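Local coordinates for protein inactive glucansucrase (Lactobacillus reuteri, PDB 5JBD) that is an inactive member of glycoside hydrolase family 70, a large multidomain protein built around a barrel of the TIM type, at residues Ile223-Gln226 with Asn230-Asp233. Sequence-based numbering, arbitrary orientation.
Sequences INNQ and NNSD
Asp233 holds Asn224 by a single carboxylate oxygen, OD2, which accepts two hydrogen bonds. The backbone N of Asn224 lies 3.1 Å from Asp233 OD2 and meets it nearly end-on to the C-O bond. Asn224 ND2 comes to the same Asp233 OD2 at 3.0 Å, on the syn lone pair of that oxygen, the side of OD1. CG of Asn224 sits beside its own backbone N (chi1 -60°), which brings both donors to one acceptor. Amide and carboxylate are nearly coplanar, 29° apart. Asn224 ND2 also donates to the carbonyl O of Gly326, the first residue of helix 326-333.

A third bond lies nearer the turn between the segments. Asn230 N donates to Asn225 OD1 over 3.0 Å, in the carbonyl plane. Both segments belong to the long loop between strands 193-197 and 242-244 of a six-stranded antiparallel sheet, and the chain doubles back on itself here after three intervening residues. Within 230-233, Asn230 OD1 accepts from Ser232 N at 3.2 Å, an Asx turn. Ser232 OG donates to it from the same face.

Van der Waals contacts add to these bonds. Ile223 CB approaches Asp233 OD2 to 3.5 Å, and Ile223 CD1 reaches Asp233 CB. Ile223 itself is buried against Ala327 and Met330 of helix 326-333. Asn230 lays its ND2 3.6 Å from Asn224 CB.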
loop_
_atom_site.group_PDB
_atom_site.type_symbol
_atom_site.label_atom_id
_atom_site.label_comp_id
_atom_site.label_asym_id
_atom_site.label_seq_id
_atom_site.Cartn_x
_atom_site.Cartn_y
_atom_site.Cartn_z
ATOM N N ILE A 223 2.859 -10.819 13.168
ATOM C CA ILE A 223 1.966 -10.680 14.342
ATOM C C ILE A 223 2.402 -11.645 15.460
ATOM O O ILE A 223 3.605 -11.652 15.808
ATOM C CB ILE A 223 0.455 -10.779 13.962
ATOM C CG1 ILE A 223 0.165 -10.132 12.612
ATOM C CG2 ILE A 223 -0.396 -10.091 15.021
ATOM C CD1 ILE A 223 -1.303 -10.126 12.238
ATOM N N ASN A 224 1.501 -12.498 15.977
ATOM C CA ASN A 224 1.866 -13.445 17.037
ATOM C C ASN A 224 2.737 -14.620 16.587
ATOM O O ASN A 224 3.210 -15.372 17.434
ATOM C CB ASN A 224 0.627 -13.945 17.784
ATOM C CG ASN A 224 -0.145 -12.804 18.442
ATOM O OD1 ASN A 224 0.335 -12.211 19.410
ATOM N ND2 ASN A 224 -1.297 -12.453 17.881
ATOM N N ASN A 225 3.003 -14.768 15.285
ATOM C CA ASN A 225 3.945 -15.804 14.814
ATOM C C ASN A 225 5.402 -15.321 14.688
ATOM O O ASN A 225 6.222 -15.985 14.054
ATOM C CB ASN A 225 3.474 -16.418 13.496
ATOM C CG ASN A 225 4.061 -17.802 13.254
ATOM O OD1 ASN A 225 4.186 -18.608 14.175
ATOM N ND2 ASN A 225 4.471 -18.062 12.024
ATOM N N GLN A 226 5.732 -14.202 15.329
ATOM C CA GLN A 226 7.099 -13.651 15.306
ATOM C C GLN A 226 8.152 -14.706 15.660
ATOM O O GLN A 226 9.196 -14.781 15.002
ATOM C CB GLN A 226 7.193 -12.454 16.261
ATOM C CG GLN A 226 8.507 -11.677 16.232
ATOM C CD GLN A 226 8.477 -10.470 17.155
ATOM O OE1 GLN A 226 7.503 -10.256 17.872
ATOM N NE2 GLN A 226 9.547 -9.685 17.152
ATOM N N ASN A 230 3.323 -19.766 16.808
ATOM C CA ASN A 230 1.931 -19.386 17.053
ATOM C C ASN A 230 1.373 -18.735 15.806
ATOM O O ASN A 230 1.353 -17.495 15.676
ATOM C CB ASN A 230 1.822 -18.457 18.263
ATOM C CG ASN A 230 0.396 -17.989 18.520
ATOM O OD1 ASN A 230 -0.556 -18.424 17.847
ATOM N ND2 ASN A 230 0.239 -17.093 19.487
ATOM N N ASN A 231 0.922 -19.575 14.885
ATOM C CA ASN A 231 0.313 -19.082 13.653
ATOM C C ASN A 231 -1.212 -18.946 13.759
ATOM O O ASN A 231 -1.934 -19.196 12.792
ATOM C CB ASN A 231 0.660 -19.976 12.461
ATOM C CG ASN A 231 0.291 -19.320 11.148
ATOM O OD1 ASN A 231 0.317 -18.099 11.059
ATOM N ND2 ASN A 231 -0.073 -20.103 10.147
ATOM N N SER A 232 -1.706 -18.514 14.913
ATOM C CA SER A 232 -3.153 -18.362 15.087
ATOM C C SER A 232 -3.736 -17.244 14.211
ATOM O O SER A 232 -4.923 -17.301 13.869
ATOM C CB SER A 232 -3.506 -18.157 16.565
ATOM O OG SER A 232 -2.825 -17.049 17.113
ATOM N N ASP A 233 -2.910 -16.256 13.829
ATOM C CA ASP A 233 -3.342 -15.169 12.940
ATOM C C ASP A 233 -3.318 -15.541 11.458
ATOM O O ASP A 233 -4.132 -15.047 10.670
ATOM C CB ASP A 233 -2.470 -13.930 13.128
ATOM C CG ASP A 233 -2.372 -13.512 14.558
ATOM O OD1 ASP A 233 -3.411 -13.125 15.125
ATOM O OD2 ASP A 233 -1.267 -13.607 15.130
#